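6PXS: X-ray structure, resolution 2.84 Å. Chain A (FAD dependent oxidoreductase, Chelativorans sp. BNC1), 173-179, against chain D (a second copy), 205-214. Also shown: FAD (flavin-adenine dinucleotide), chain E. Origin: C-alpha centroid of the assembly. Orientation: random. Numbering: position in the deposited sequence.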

ATOM      1  N   ASP A 173       8.677   6.205 -20.383  1.00 44.70           N
ATOM      2  CA  ASP A 173       8.850   7.569 -20.861  1.00 45.70           C
ATOM      3  C   ASP A 173       7.515   8.067 -21.393  1.00 47.09           C
ATOM      4  O   ASP A 173       6.610   7.281 -21.684  1.00 46.51           O
ATOM      5  N   TYR A 174       7.405   9.389 -21.508  1.00 47.93           N
ATOM      6  CA  TYR A 174       6.222  10.043 -22.053  1.00 44.94           C
ATOM      7  C   TYR A 174       6.624  10.751 -23.337  1.00 44.20           C
ATOM      8  O   TYR A 174       7.477  11.643 -23.314  1.00 44.23           O
ATOM      9  N   VAL A 175       6.017  10.347 -24.451  1.00 47.35           N
ATOM     10  CA  VAL A 175       6.336  10.889 -25.762  1.00 53.41           C
ATOM     11  C   VAL A 175       5.114  11.623 -26.303  1.00 52.80           C
ATOM     12  O   VAL A 175       4.003  11.503 -25.782  1.00 50.75           O
ATOM     13  N   SER A 176       5.338  12.391 -27.368  1.00 54.85           N
ATOM     14  CA  SER A 176       4.280  13.180 -27.985  1.00 58.40           C
ATOM     15  C   SER A 176       4.312  13.002 -29.498  1.00 61.17           C
ATOM     16  O   SER A 176       5.044  12.150 -30.011  1.00 61.02           O
ATOM     17  N   LEU A 177       3.524  13.800 -30.219  1.00 62.67           N
ATOM     18  CA  LEU A 177       3.425  13.697 -31.667  1.00 61.45           C
ATOM     19  C   LEU A 177       3.282  15.084 -32.273  1.00 61.09           C
ATOM     20  O   LEU A 177       2.634  15.958 -31.692  1.00 60.33           O
ATOM     21  N   ARG A 178       3.891  15.281 -33.441  1.00 63.82           N
ATOM     22  CA  ARG A 178       3.669  16.480 -34.235  1.00 69.41           C
ATOM     23  C   ARG A 178       3.643  16.094 -35.707  1.00 74.06           C
ATOM     24  O   ARG A 178       4.195  15.069 -36.113  1.00 73.37           O
ATOM     25  N   LEU A 179       2.989  16.936 -36.503  1.00 78.85           N
ATOM     26  CA  LEU A 179       2.761  16.677 -37.921  1.00 82.91           C
ATOM     27  C   LEU A 179       3.766  17.487 -38.732  1.00 89.23           C
ATOM     28  O   LEU A 179       3.716  18.721 -38.741  1.00 89.55           O
TER
ATOM     29  N   ALA D 205       8.987  20.241 -17.458  1.00 44.32           N
ATOM     30  CA  ALA D 205       9.804  19.453 -18.376  1.00 45.75           C
ATOM     31  C   ALA D 205       9.065  19.133 -19.667  1.00 46.07           C
ATOM     32  O   ALA D 205       9.696  18.956 -20.716  1.00 49.08           O
ATOM     33  N   TRP D 206       7.739  19.050 -19.615  1.00 46.76           N
ATOM     34  CA  TRP D 206       6.945  18.686 -20.780  1.00 46.05           C
ATOM     35  C   TRP D 206       6.748  19.846 -21.746  1.00 50.45           C
ATOM     36  O   TRP D 206       6.062  19.677 -22.759  1.00 52.77           O
ATOM     37  N   ALA D 207       7.339  21.011 -21.464  1.00 52.76           N
ATOM     38  CA  ALA D 207       7.124  22.175 -22.316  1.00 55.37           C
ATOM     39  C   ALA D 207       7.658  21.943 -23.722  1.00 56.25           C
ATOM     40  O   ALA D 207       6.996  22.287 -24.709  1.00 55.41           O
ATOM     41  N   ALA D 208       8.852  21.356 -23.835  1.00 55.97           N
ATOM     42  CA  ALA D 208       9.474  21.186 -25.144  1.00 53.57           C
ATOM     43  C   ALA D 208       8.565  20.442 -26.113  1.00 53.29           C
ATOM     44  O   ALA D 208       8.681  20.620 -27.331  1.00 53.49           O
ATOM     45  N   GLN D 209       7.650  19.617 -25.598  1.00 53.91           N
ATOM     46  CA  GLN D 209       6.813  18.806 -26.477  1.00 53.08           C
ATOM     47  C   GLN D 209       5.746  19.647 -27.170  1.00 50.48           C
ATOM     48  O   GLN D 209       5.501  19.478 -28.370  1.00 50.73           O
ATOM     49  N   ILE D 210       5.096  20.555 -26.438  1.00 47.57           N
ATOM     50  CA  ILE D 210       4.053  21.365 -27.059  1.00 48.97           C
ATOM     51  C   ILE D 210       4.650  22.566 -27.781  1.00 51.39           C
ATOM     52  O   ILE D 210       4.065  23.061 -28.752  1.00 54.06           O
ATOM     53  N   LEU D 211       5.806  23.058 -27.333  1.00 52.91           N
ATOM     54  CA  LEU D 211       6.431  24.184 -28.016  1.00 53.61           C
ATOM     55  C   LEU D 211       6.993  23.774 -29.370  1.00 55.05           C
ATOM     56  O   LEU D 211       7.020  24.587 -30.300  1.00 54.78           O
ATOM     57  N   ALA D 212       7.441  22.523 -29.505  1.00 57.61           N
ATOM     58  CA  ALA D 212       7.876  22.032 -30.806  1.00 62.55           C
ATOM     59  C   ALA D 212       6.761  22.106 -31.839  1.00 63.41           C
ATOM     60  O   ALA D 212       7.044  22.143 -33.042  1.00 64.21           O
ATOM     61  N   LEU D 213       5.502  22.128 -31.395  1.00 66.19           N
ATOM     62  CA  LEU D 213       4.382  22.277 -32.315  1.00 68.75           C
ATOM     63  C   LEU D 213       4.388  23.631 -33.011  1.00 68.26           C
ATOM     64  O   LEU D 213       3.770  23.772 -34.071  1.00 69.09           O
ATOM     65  N   LEU D 214       5.062  24.627 -32.434  1.00 62.15           N
ATOM     66  CA  LEU D 214       5.199  25.944 -33.037  1.00 55.79           C
ATOM     67  C   LEU D 214       6.562  26.137 -33.691  1.00 56.85           C
ATOM     68  O   LEU D 214       6.947  27.275 -33.985  1.00 59.52           O
TER

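A short extended segment of chain A lies against a helical stretch of chain D in a small, mixed contact, 345 Å² with both sides summed, in which alternate chain A side chains point across and two side-chain-to-carbonyl hydrogen bonds, one of them weak, tie the copies together. The alternation follows from the extended backbone: Tyr A174, Ser A176 and Arg A178 direct CA-to-CB toward chain D, whereas Val A175 and Leu A177 direct it away. On the other side, Trp D206, Gln D209 and Ala D212 point toward chain A, spaced three residues apart so that each returns to the same side of the helical stretch. The register pairs Tyr A174 with Trp D206, Ser A176 with Gln D209 and Arg A178 with Leu D213, the CA atoms drawing closer along the series, from 8.8 to 6.4 to 6.1 Å.

The wide end is filled by aromatic side chains. Tyr A174, with chi1 t and chi2 at 81°, brings CD2 to 3.9 Å from CD1 of Trp D206, whose chi1 is m and chi2 -96°. The tyrosine ring and the five-membered ring of the tryptophan have centroids 5.7 Å apart and planes at 76°, an oblique pairing in which the tyrosine atom meets the edge of the indole.

Gln D209 is the centre of the contact and has the largest covered area, 78 Å². Its chi1 m and chi2 t extend the chain so that the amide reaches the chain A backbone, where NE2 donates a hydrogen bond to O of Tyr A174 at 2.9 Å. The other amide atom, OE1, lies 3.6 Å from CD2 of Tyr A174, near the plane of the ring at its edge. The stem of the same side chain packs on Ser A176: CB of Gln D209 is 4.0 Å from CB of the serine, whose chi1 is t.

At the far end, Arg A178 leaves the strand with chi1 p and then runs extended, chi2 and chi3 both t. Its NH1 donates a weak hydrogen bond to O of Ala D212 at 3.0 Å, the carbonyl lying at the edge of the guanidinium near its plane. Leu D213 starts sideways, but chi1 m and chi2 t bring its end nearer: CD2 sits 3.5 Å from CB of Arg A178, carbon against carbon beside the polar link, and 3.7 Å from the carbonyl O of Leu A177.

Tyr A174 and its neighbours also meet the adenine end of FAD. FAD N6A donates a weak hydrogen bond to O of Val A175 at 3.4 Å, and the same N6A is 3.4 Å from CE1 of Tyr A174, so this ring touches both the cofactor and chain D. Asp A173, chi1 t, makes no contact with this chain D stretch; its OD1 accepts a hydrogen bond from N of Tyr A174 at 2.7 Å, within its own chain.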

ATOM      1  CB  ASP A 173       9.933   7.642 -21.944  1.00 44.76           C
ATOM      2  CG  ASP A 173      10.455   9.048 -22.155  1.00 47.24           C
ATOM      3  OD1 ASP A 173      10.017   9.960 -21.425  1.00 49.51           O
ATOM      4  OD2 ASP A 173      11.307   9.240 -23.050  1.00 47.91           O
ATOM      5  CB  TYR A 174       5.624  11.034 -21.052  1.00 48.80           C
ATOM      6  CG  TYR A 174       4.282  11.599 -21.466  1.00 50.93           C
ATOM      7  CD1 TYR A 174       3.113  10.874 -21.269  1.00 50.21           C
ATOM      8  CD2 TYR A 174       4.180  12.859 -22.044  1.00 52.13           C
ATOM      9  CE1 TYR A 174       1.882  11.384 -21.642  1.00 52.12           C
ATOM     10  CE2 TYR A 174       2.954  13.378 -22.420  1.00 52.99           C
ATOM     11  CZ  TYR A 174       1.807  12.638 -22.217  1.00 53.91           C
ATOM     12  OH  TYR A 174       0.583  13.148 -22.589  1.00 52.23           O
ATOM     13  CB  VAL A 175       6.801   9.800 -26.748  1.00 52.14           C
ATOM     14  CG1 VAL A 175       8.046   9.108 -26.217  1.00 49.65           C
ATOM     15  CG2 VAL A 175       5.684   8.794 -27.003  1.00 50.34           C
ATOM     16  CB  SER A 176       4.432  14.654 -27.608  1.00 62.56           C
ATOM     17  OG  SER A 176       3.248  15.381 -27.888  1.00 63.92           O
ATOM     18  CB  LEU A 177       2.227  12.833 -32.086  1.00 61.27           C
ATOM     19  CG  LEU A 177       2.234  11.368 -31.642  1.00 62.17           C
ATOM     20  CD1 LEU A 177       0.907  10.707 -31.980  1.00 60.21           C
ATOM     21  CD2 LEU A 177       3.384  10.610 -32.286  1.00 63.77           C
ATOM     22  CB  ARG A 178       4.731  17.561 -33.968  1.00 71.26           C
ATOM     23  CG  ARG A 178       6.111  17.317 -34.576  1.00 72.24           C
ATOM     24  CD  ARG A 178       6.924  18.607 -34.558  1.00 74.54           C
ATOM     25  NE  ARG A 178       8.277  18.438 -35.081  1.00 75.49           N
ATOM     26  CZ  ARG A 178       9.110  19.443 -35.337  1.00 79.04           C
ATOM     27  NH1 ARG A 178       8.729  20.697 -35.124  1.00 81.06           N
ATOM     28  NH2 ARG A 178      10.324  19.199 -35.811  1.00 80.35           N
ATOM     29  CB  LEU A 179       1.325  17.035 -38.297  1.00 80.59           C
ATOM     30  CG  LEU A 179       0.795  16.581 -39.657  1.00 78.08           C
ATOM     31  CD1 LEU A 179       0.897  15.071 -39.816  1.00 76.88           C
ATOM     32  CD2 LEU A 179      -0.646  17.038 -39.820  1.00 77.51           C
TER
ATOM     33  CB  ALA D 205      10.254  18.159 -17.701  1.00 47.80           C
ATOM     34  CB  TRP D 206       5.583  18.149 -20.328  1.00 40.02           C
ATOM     35  CG  TRP D 206       5.686  16.965 -19.410  1.00 35.53           C
ATOM     36  CD1 TRP D 206       5.616  15.649 -19.762  1.00 35.78           C
ATOM     37  CD2 TRP D 206       5.889  16.991 -17.991  1.00 33.66           C
ATOM     38  NE1 TRP D 206       5.760  14.854 -18.651  1.00 33.49           N
ATOM     39  CE2 TRP D 206       5.928  15.653 -17.551  1.00 35.76           C
ATOM     40  CE3 TRP D 206       6.040  18.014 -17.050  1.00 33.13           C
ATOM     41  CZ2 TRP D 206       6.114  15.312 -16.212  1.00 37.44           C
ATOM     42  CZ3 TRP D 206       6.222  17.673 -15.720  1.00 31.30           C
ATOM     43  CH2 TRP D 206       6.258  16.335 -15.315  1.00 32.64           C
ATOM     44  CB  ALA D 207       7.784  23.406 -21.693  1.00 55.08           C
ATOM     45  CB  ALA D 208      10.804  20.449 -25.000  1.00 57.33           C
ATOM     46  CB  GLN D 209       6.170  17.670 -25.684  1.00 54.13           C
ATOM     47  CG  GLN D 209       7.162  16.632 -25.186  1.00 55.96           C
ATOM     48  CD  GLN D 209       6.508  15.560 -24.339  1.00 59.45           C
ATOM     49  OE1 GLN D 209       5.401  15.742 -23.827  1.00 61.07           O
ATOM     50  NE2 GLN D 209       7.190  14.429 -24.185  1.00 59.29           N
ATOM     51  CB  ILE D 210       3.006  21.814 -26.023  1.00 50.34           C
ATOM     52  CG1 ILE D 210       3.679  22.487 -24.823  1.00 46.72           C
ATOM     53  CG2 ILE D 210       2.154  20.629 -25.584  1.00 52.80           C
ATOM     54  CD1 ILE D 210       2.704  23.182 -23.901  1.00 46.34           C
ATOM     55  CB  LEU D 211       7.530  24.784 -27.139  1.00 51.37           C
ATOM     56  CG  LEU D 211       7.052  25.358 -25.804  1.00 52.31           C
ATOM     57  CD1 LEU D 211       8.236  25.808 -24.967  1.00 53.97           C
ATOM     58  CD2 LEU D 211       6.076  26.508 -26.021  1.00 52.96           C
ATOM     59  CB  ALA D 212       8.381  20.594 -30.684  1.00 60.31           C
ATOM     60  CB  LEU D 213       3.062  22.092 -31.566  1.00 70.00           C
ATOM     61  CG  LEU D 213       2.949  20.823 -30.716  1.00 69.95           C
ATOM     62  CD1 LEU D 213       1.636  20.808 -29.945  1.00 69.49           C
ATOM     63  CD2 LEU D 213       3.082  19.581 -31.585  1.00 69.18           C
ATOM     64  CB  LEU D 214       4.966  27.031 -31.986  1.00 53.24           C
ATOM     65  CG  LEU D 214       3.675  26.923 -31.170  1.00 49.00           C
ATOM     66  CD1 LEU D 214       3.602  28.040 -30.140  1.00 43.82           C
ATOM     67  CD2 LEU D 214       2.449  26.944 -32.074  1.00 47.50           C
TER
HETATM   68  PA  FAD E 401      -4.051   0.446 -21.593  1.00 34.20           P
HETATM   69  O1A FAD E 401      -4.519   1.506 -20.667  1.00 31.30           O
HETATM   70  O2A FAD E 401      -3.881  -0.928 -20.938  1.00 37.43           O
HETATM   71  O5B FAD E 401      -2.717   0.849 -22.314  1.00 36.36           O
HETATM   72  C5B FAD E 401      -2.361   2.232 -22.514  1.00 41.88           C
HETATM   73  C4B FAD E 401      -0.903   2.406 -22.175  1.00 43.79           C
HETATM   74  O4B FAD E 401      -0.347   3.484 -22.965  1.00 50.20           O
HETATM   75  C3B FAD E 401      -0.625   2.760 -20.714  1.00 41.67           C
HETATM   76  O3B FAD E 401       0.523   2.064 -20.242  1.00 38.21           O
HETATM   77  C2B FAD E 401      -0.385   4.270 -20.770  1.00 48.53           C
HETATM   78  O2B FAD E 401       0.442   4.727 -19.707  1.00 45.90           O
HETATM   79  C1B FAD E 401       0.327   4.384 -22.114  1.00 50.04           C
HETATM   80  N9A FAD E 401       0.286   5.714 -22.711  1.00 64.90           N
HETATM   81  C8A FAD E 401      -0.824   6.458 -23.009  1.00 49.07           C
HETATM   82  N7A FAD E 401      -0.556   7.628 -23.540  1.00 55.79           N
HETATM   83  C5A FAD E 401       0.830   7.653 -23.594  1.00 55.82           C
HETATM   84  C6A FAD E 401       1.745   8.619 -24.055  1.00 55.56           C
HETATM   85  N6A FAD E 401       1.386   9.797 -24.571  1.00 53.75           N
HETATM   86  N1A FAD E 401       3.061   8.328 -23.965  1.00 51.65           N
HETATM   87  C2A FAD E 401       3.431   7.153 -23.449  1.00 53.95           C
HETATM   88  N3A FAD E 401       2.658   6.169 -22.984  1.00 49.50           N
HETATM   89  C4A FAD E 401       1.361   6.482 -23.085  1.00 52.75           C
HETATM   90  N1  FAD E 401     -11.748  -6.793 -20.967  1.00 48.07           N
HETATM   91  C2  FAD E 401     -12.105  -8.093 -21.178  1.00 48.59           C
HETATM   92  O2  FAD E 401     -11.971  -8.629 -22.284  1.00 50.66           O
HETATM   93  N3  FAD E 401     -12.625  -8.842 -20.137  1.00 44.09           N
HETATM   94  C4  FAD E 401     -12.837  -8.398 -18.849  1.00 44.82           C
HETATM   95  O4  FAD E 401     -13.309  -9.157 -18.004  1.00 46.56           O
HETATM   96  C4X FAD E 401     -12.459  -7.014 -18.634  1.00 44.58           C
HETATM   97  N5  FAD E 401     -12.626  -6.511 -17.443  1.00 42.04           N
HETATM   98  C5X FAD E 401     -12.264  -5.190 -17.237  1.00 39.85           C
HETATM   99  C6  FAD E 401     -12.438  -4.638 -15.968  1.00 41.20           C
HETATM  100  C7  FAD E 401     -12.085  -3.317 -15.707  1.00 39.97           C
HETATM  101  C7M FAD E 401     -12.288  -2.756 -14.325  1.00 40.53           C
HETATM  102  C8  FAD E 401     -11.555  -2.524 -16.737  1.00 40.98           C
HETATM  103  C8M FAD E 401     -11.167  -1.090 -16.486  1.00 45.61           C
HETATM  104  C9  FAD E 401     -11.381  -3.074 -18.003  1.00 39.84           C
HETATM  105  C9A FAD E 401     -11.730  -4.395 -18.261  1.00 38.25           C
HETATM  106  N10 FAD E 401     -11.561  -4.979 -19.534  1.00 38.61           N
HETATM  107  C10 FAD E 401     -11.922  -6.289 -19.756  1.00 44.05           C
HETATM  108  C1' FAD E 401     -11.020  -4.196 -20.656  1.00 37.09           C
HETATM  109  C2' FAD E 401      -9.496  -4.236 -20.742  1.00 37.57           C
HETATM  110  O2' FAD E 401      -8.924  -4.178 -19.435  1.00 38.44           O
HETATM  111  C3' FAD E 401      -9.011  -3.036 -21.555  1.00 35.71           C
HETATM  112  O3' FAD E 401      -9.867  -2.855 -22.677  1.00 39.32           O
HETATM  113  C4' FAD E 401      -7.574  -3.153 -22.064  1.00 35.02           C
HETATM  114  O4' FAD E 401      -6.703  -3.356 -20.952  1.00 34.98           O
HETATM  115  C5' FAD E 401      -7.157  -1.921 -22.837  1.00 37.30           C
HETATM  116  O5' FAD E 401      -5.768  -2.040 -23.209  1.00 36.52           O
HETATM  117  P   FAD E 401      -5.011  -0.850 -23.906  1.00 36.98           P
HETATM  118  O1P FAD E 401      -5.841  -0.365 -25.099  1.00 41.73           O
HETATM  119  O2P FAD E 401      -3.598  -1.191 -24.212  1.00 34.01           O
HETATM  120  O3P FAD E 401      -5.072   0.285 -22.795  1.00 38.96           O